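Ribonuclease S-F11 (Nicotiana alata, PDB 1IOO) cleaves RNA as a T2-family ribonuclease of the style and takes part in gametophytic self-incompatibility, by which the plant rejects its own pollen. Local coordinates at residues P50-F55 with T79-W84; K97-N102 with P172-M177. All coordinates share one frame; numbering follows the deposited sequence.

Contact 1. Residues P50-F55 with T79-W84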
loop_
_atom_site.group_PDB
_atom_site.type_symbol
_atom_site.label_atom_id
_atom_site.label_comp_id
_atom_site.label_asym_id
_atom_site.label_seq_id
_atom_site.Cartn_x
_atom_site.Cartn_y
_atom_site.Cartn_z
ATOM N N PRO A 50 -16.401 11.912 5.813
ATOM C CA PRO A 50 -15.610 12.660 6.794
ATOM C C PRO A 50 -14.912 13.886 6.210
ATOM O O PRO A 50 -14.289 13.814 5.151
ATOM C CB PRO A 50 -14.619 11.617 7.282
ATOM C CG PRO A 50 -14.323 10.863 6.015
ATOM C CD PRO A 50 -15.690 10.691 5.387
ATOM N N THR A 51 -15.013 15.012 6.909
ATOM C CA THR A 51 -14.364 16.234 6.456
ATOM C C THR A 51 -12.852 16.090 6.518
ATOM O O THR A 51 -12.307 15.573 7.491
ATOM C CB THR A 51 -14.778 17.462 7.298
ATOM O OG1 THR A 51 -14.664 17.156 8.695
ATOM C CG2 THR A 51 -16.201 17.878 6.966
ATOM N N TYR A 52 -12.177 16.531 5.463
ATOM C CA TYR A 52 -10.728 16.440 5.406
ATOM C C TYR A 52 -10.083 17.779 5.712
ATOM O O TYR A 52 -10.449 18.801 5.134
ATOM C CB TYR A 52 -10.274 15.985 4.016
ATOM C CG TYR A 52 -8.769 15.802 3.878
ATOM C CD1 TYR A 52 -8.152 14.607 4.256
ATOM C CD2 TYR A 52 -7.965 16.828 3.385
ATOM C CE1 TYR A 52 -6.774 14.440 4.140
ATOM C CE2 TYR A 52 -6.587 16.672 3.266
ATOM C CZ TYR A 52 -6.002 15.477 3.644
ATOM O OH TYR A 52 -4.644 15.319 3.527
ATOM N N SER A 53 -9.140 17.765 6.646
ATOM C CA SER A 53 -8.378 18.948 7.000
ATOM C C SER A 53 -6.972 18.826 6.441
ATOM O O SER A 53 -6.369 17.760 6.511
ATOM C CB SER A 53 -8.317 19.102 8.519
ATOM O OG SER A 53 -9.622 19.218 9.053
ATOM N N TYR A 54 -6.453 19.903 5.867
ATOM C CA TYR A 54 -5.134 19.850 5.265
ATOM C C TYR A 54 -4.031 19.770 6.313
ATOM O O TYR A 54 -3.985 20.562 7.255
ATOM C CB TYR A 54 -4.949 21.039 4.313
ATOM C CG TYR A 54 -5.960 21.003 3.182
ATOM C CD1 TYR A 54 -7.250 21.515 3.353
ATOM C CD2 TYR A 54 -5.657 20.382 1.971
ATOM C CE1 TYR A 54 -8.214 21.406 2.344
ATOM C CE2 TYR A 54 -6.614 20.265 0.958
ATOM C CZ TYR A 54 -7.889 20.778 1.153
ATOM O OH TYR A 54 -8.838 20.655 0.162
ATOM N N PHE A 55 -3.155 18.785 6.147
ATOM C CA PHE A 55 -2.038 18.575 7.060
ATOM C C PHE A 55 -0.955 19.636 6.880
ATOM O O PHE A 55 -0.796 20.217 5.805
ATOM C CB PHE A 55 -1.406 17.199 6.830
ATOM C CG PHE A 55 -2.267 16.043 7.274
ATOM C CD1 PHE A 55 -2.738 15.110 6.350
ATOM C CD2 PHE A 55 -2.573 15.862 8.622
ATOM C CE1 PHE A 55 -3.497 14.011 6.759
ATOM C CE2 PHE A 55 -3.332 14.768 9.040
ATOM C CZ PHE A 55 -3.793 13.839 8.107
ATOM N N THR A 79 0.226 21.045 -0.960
ATOM C CA THR A 79 -0.762 22.092 -0.735
ATOM C C THR A 79 -2.202 21.578 -0.800
ATOM O O THR A 79 -2.978 21.784 0.135
ATOM C CB THR A 79 -0.609 23.232 -1.771
ATOM O OG1 THR A 79 0.712 23.780 -1.683
ATOM C CG2 THR A 79 -1.620 24.339 -1.497
ATOM N N GLU A 80 -2.556 20.903 -1.890
ATOM C CA GLU A 80 -3.936 20.461 -2.081
ATOM C C GLU A 80 -4.173 19.019 -1.629
ATOM O O GLU A 80 -5.323 18.591 -1.515
ATOM C CB GLU A 80 -4.356 20.667 -3.534
ATOM C CG GLU A 80 -4.173 22.104 -4.023
ATOM C CD GLU A 80 -4.720 23.141 -3.054
ATOM O OE1 GLU A 80 -5.812 22.924 -2.494
ATOM O OE2 GLU A 80 -4.060 24.182 -2.859
ATOM N N GLN A 81 -3.097 18.266 -1.409
ATOM C CA GLN A 81 -3.190 16.895 -0.878
ATOM C C GLN A 81 -4.345 16.096 -1.519
ATOM O O GLN A 81 -5.147 15.463 -0.827
ATOM C CB GLN A 81 -3.375 17.015 0.644
ATOM C CG GLN A 81 -2.258 17.875 1.264
ATOM C CD GLN A 81 -2.422 18.200 2.732
ATOM O OE1 GLN A 81 -3.173 17.553 3.461
ATOM N NE2 GLN A 81 -1.692 19.216 3.179
ATOM N N PRO A 82 -4.380 16.034 -2.853
ATOM C CA PRO A 82 -5.443 15.323 -3.569
ATOM C C PRO A 82 -5.589 13.830 -3.284
ATOM O O PRO A 82 -6.706 13.334 -3.130
ATOM C CB PRO A 82 -5.121 15.614 -5.030
ATOM C CG PRO A 82 -3.632 15.704 -5.031
ATOM C CD PRO A 82 -3.336 16.502 -3.785
ATOM N N SER A 83 -4.477 13.107 -3.225
ATOM C CA SER A 83 -4.550 11.669 -3.015
ATOM C C SER A 83 -4.866 11.317 -1.576
ATOM O O SER A 83 -5.632 10.389 -1.322
ATOM C CB SER A 83 -3.267 10.987 -3.478
ATOM O OG SER A 83 -3.111 11.198 -4.868
ATOM N N TRP A 84 -4.273 12.038 -0.629
ATOM C CA TRP A 84 -4.567 11.782 0.770
ATOM C C TRP A 84 -6.039 12.038 1.053
ATOM O O TRP A 84 -6.688 11.261 1.754
ATOM C CB TRP A 84 -3.692 12.644 1.685
ATOM C CG TRP A 84 -2.233 12.389 1.484
ATOM C CD1 TRP A 84 -1.655 11.215 1.061
ATOM C CD2 TRP A 84 -1.159 13.329 1.646
ATOM N NE1 TRP A 84 -0.295 11.381 0.938
ATOM C CE2 TRP A 84 0.035 12.662 1.290
ATOM C CE3 TRP A 84 -1.090 14.671 2.052
ATOM C CZ2 TRP A 84 1.286 13.289 1.323
ATOM C CZ3 TRP A 84 0.161 15.299 2.084
ATOM C CH2 TRP A 84 1.328 14.602 1.720
#
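Three hydrogen bonds, all through its primary amide, fasten Q81 to the chain of 50-55. Its OE1 accepts twice, from Y52 OH at 2.7 Å and from F55 N at 3.0 Å, each donor lying in the carbonyl plane on a lone pair. NE2 donates to F55 O at 2.9 Å, nearly within the amide plane, and also to R78 O, so both ends of the buried amide are satisfied and its flip is fixed. Beyond CG the chain of Q81 runs extended (chi2 173°), which carries CD out to the loop backbone. Q81 itself sits at the break between helices 74-80 and 82-92, with positive phi, and is the N-cap residue of the second, the helix that bears the experimentally identified proton acceptor H91. An alanine at Q81 would probably leave Y52 OH and the backbone N and O of F55 without these partners. Round this amide the packing is mixed. Y52 CZ lies 4.1 Å from W84 CB, and the Y52 ring stands almost perpendicular to the Q81 amide, 86° between planes. Separately, the Y54 ring turns its edge to backbone oxygen, CE2 being 3.3 Å from E80 O, while its hydroxyl bonds to K85.

Contact 2. Residues K97-N102 with P172-M177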
loop_
_atom_site.group_PDB
_atom_site.type_symbol
_atom_site.label_atom_id
_atom_site.label_comp_id
_atom_site.label_asym_id
_atom_site.label_seq_id
_atom_site.Cartn_x
_atom_site.Cartn_y
_atom_site.Cartn_z
ATOM N N LYS A 97 -14.996 4.835 13.783
ATOM C CA LYS A 97 -15.279 4.564 15.190
ATOM C C LYS A 97 -14.003 4.469 16.006
ATOM O O LYS A 97 -13.944 4.945 17.138
ATOM C CB LYS A 97 -16.096 3.281 15.341
ATOM C CG LYS A 97 -17.479 3.379 14.723
ATOM C CD LYS A 97 -18.310 2.144 15.015
ATOM C CE LYS A 97 -19.662 2.235 14.328
ATOM N NZ LYS A 97 -20.381 3.479 14.716
ATOM N N ARG A 98 -12.961 3.898 15.409
ATOM C CA ARG A 98 -11.698 3.722 16.106
ATOM C C ARG A 98 -10.685 4.800 15.743
ATOM O O ARG A 98 -9.738 5.038 16.495
ATOM C CB ARG A 98 -11.081 2.363 15.762
ATOM C CG ARG A 98 -11.891 1.139 16.153
ATOM C CD ARG A 98 -11.046 -0.112 15.926
ATOM N NE ARG A 98 -11.739 -1.354 16.269
ATOM C CZ ARG A 98 -12.751 -1.865 15.576
ATOM N NH1 ARG A 98 -13.201 -1.245 14.492
ATOM N NH2 ARG A 98 -13.305 -3.009 15.958
ATOM N N TYR A 99 -10.881 5.470 14.612
ATOM C CA TYR A 99 -9.889 6.446 14.176
ATOM C C TYR A 99 -10.490 7.760 13.712
ATOM O O TYR A 99 -11.636 7.829 13.269
ATOM C CB TYR A 99 -9.074 5.892 12.995
ATOM C CG TYR A 99 -8.499 4.527 13.240
ATOM C CD1 TYR A 99 -9.186 3.380 12.848
ATOM C CD2 TYR A 99 -7.307 4.379 13.938
ATOM C CE1 TYR A 99 -8.704 2.118 13.156
ATOM C CE2 TYR A 99 -6.820 3.126 14.253
ATOM C CZ TYR A 99 -7.525 2.001 13.863
ATOM O OH TYR A 99 -7.057 0.762 14.225
ATOM N N ASN A 100 -9.694 8.811 13.851
ATOM C CA ASN A 100 -10.026 10.105 13.297
ATOM C C ASN A 100 -9.043 10.387 12.170
ATOM O O ASN A 100 -8.190 9.544 11.890
ATOM C CB ASN A 100 -10.001 11.213 14.365
ATOM C CG ASN A 100 -8.687 11.291 15.111
ATOM O OD1 ASN A 100 -7.620 11.367 14.509
ATOM N ND2 ASN A 100 -8.761 11.292 16.437
ATOM N N GLN A 101 -9.141 11.531 11.508
ATOM C CA GLN A 101 -8.229 11.779 10.398
ATOM C C GLN A 101 -6.769 11.646 10.828
ATOM O O GLN A 101 -5.967 11.004 10.151
ATOM C CB GLN A 101 -8.442 13.159 9.789
ATOM C CG GLN A 101 -7.619 13.345 8.525
ATOM C CD GLN A 101 -7.713 14.743 7.970
ATOM O OE1 GLN A 101 -8.774 15.364 8.011
ATOM N NE2 GLN A 101 -6.607 15.244 7.433
ATOM N N ASN A 102 -6.435 12.244 11.965
ATOM C CA ASN A 102 -5.064 12.231 12.459
ATOM C C ASN A 102 -4.581 10.826 12.826
ATOM O O ASN A 102 -3.456 10.454 12.489
ATOM C CB ASN A 102 -4.926 13.161 13.665
ATOM C CG ASN A 102 -4.974 14.624 13.279
ATOM O OD1 ASN A 102 -5.080 15.503 14.136
ATOM N ND2 ASN A 102 -4.878 14.898 11.984
ATOM N N PRO A 172 -8.962 -5.021 12.942
ATOM C CA PRO A 172 -9.502 -3.656 12.963
ATOM C C PRO A 172 -8.795 -2.694 13.924
ATOM O O PRO A 172 -8.647 -1.507 13.621
ATOM C CB PRO A 172 -10.968 -3.882 13.308
ATOM C CG PRO A 172 -11.261 -5.160 12.573
ATOM C CD PRO A 172 -10.054 -6.012 12.939
ATOM N N ASN A 173 -8.358 -3.202 15.073
ATOM C CA ASN A 173 -7.671 -2.371 16.062
ATOM C C ASN A 173 -6.174 -2.252 15.757
ATOM O O ASN A 173 -5.443 -1.546 16.454
ATOM C CB ASN A 173 -7.885 -2.932 17.478
ATOM C CG ASN A 173 -7.505 -4.393 17.590
ATOM O OD1 ASN A 173 -7.008 -4.986 16.635
ATOM N ND2 ASN A 173 -7.736 -4.982 18.759
ATOM N N ALA A 174 -5.731 -2.954 14.716
ATOM C CA ALA A 174 -4.335 -2.923 14.268
ATOM C C ALA A 174 -3.372 -3.457 15.329
ATOM O O ALA A 174 -2.181 -3.152 15.300
ATOM C CB ALA A 174 -3.941 -1.502 13.878
ATOM N N ASP A 175 -3.877 -4.280 16.241
ATOM C CA ASP A 175 -3.042 -4.823 17.308
ATOM C C ASP A 175 -2.516 -6.216 16.959
ATOM O O ASP A 175 -1.575 -6.708 17.589
ATOM C CB ASP A 175 -3.842 -4.883 18.611
ATOM C CG ASP A 175 -4.864 -5.999 18.611
ATOM O OD1 ASP A 175 -5.380 -6.327 17.526
ATOM O OD2 ASP A 175 -5.158 -6.545 19.696
ATOM N N SER A 176 -3.122 -6.844 15.956
ATOM C CA SER A 176 -2.715 -8.186 15.542
ATOM C C SER A 176 -2.739 -8.337 14.022
ATOM O O SER A 176 -3.334 -7.524 13.314
ATOM C CB SER A 176 -3.648 -9.234 16.150
ATOM O OG SER A 176 -3.712 -9.115 17.560
ATOM N N MET A 177 -2.092 -9.389 13.530
ATOM C CA MET A 177 -2.059 -9.659 12.100
ATOM C C MET A 177 -3.327 -10.382 11.654
ATOM O O MET A 177 -4.046 -10.968 12.467
ATOM C CB MET A 177 -0.837 -10.506 11.745
ATOM C CG MET A 177 0.482 -9.847 12.097
ATOM S SD MET A 177 0.627 -8.220 11.333
ATOM C CE MET A 177 2.382 -8.049 11.233
#
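Y99 OH donates to P172 O across 2.8 Å, the single hydrogen bond between 97-102 and 172-177. The hydroxyl comes in the carbonyl plane onto a lone pair, with a C=O...donor angle of 142°, and the oxygen lies at the edge of the tyrosine ring. The same hydroxyl also touches the methyl of A174, CB to OH being 3.9 Å. Beside this bond, the side chain of R98 runs alongside P172, both pointing the same way. The proline's CB sits over the centre of one guanidinium face, 3.5 Å from CZ, an apolar carbon against a planar group whose N-H groups bond elsewhere. The R98 chain is extended from CG to NE (chi2 -172°, chi3 -180°), which brings CD to 3.6 Å from P172 O. The contact joins the loop that follows strand 162-170, leading toward strand 177-178, to the segment entering helix 101-113. Next outward, R98 CB packs on one face of the Y99 ring, offset toward its rim. Outside both segments, D1 at the N-terminus pairs with R98 NH1 in a salt bridge, and L107 of helix 101-113 meets both Y99 and A174. N100 caps that helix, its OD1 accepting from T103 N, while A174 O accepts from R110 NH2.

Contact 1 is the more buried of the two, contact 2 a surface contact. The first joins a loop that follows strand 30-37 to the break between helices 74-80 and 82-92; the second joins the loop leading into helix 101-113 to the loop after strand 162-170. Helices 82-92 and 101-113 follow each other in the chain. At the buried centre of contact 1 a neutral amide meets backbone groups and a phenol; at the surface in contact 2 a guanidinium, already paired with an acid, offers its flat face to proline. In both, a tyrosine hydroxyl donates to a carbonyl oxygen. Though their centres are about 19 Å apart, the two meet where Q101 NE2 probably bonds to S53 O and packs against Y52 and F55, with N102 also touching F55.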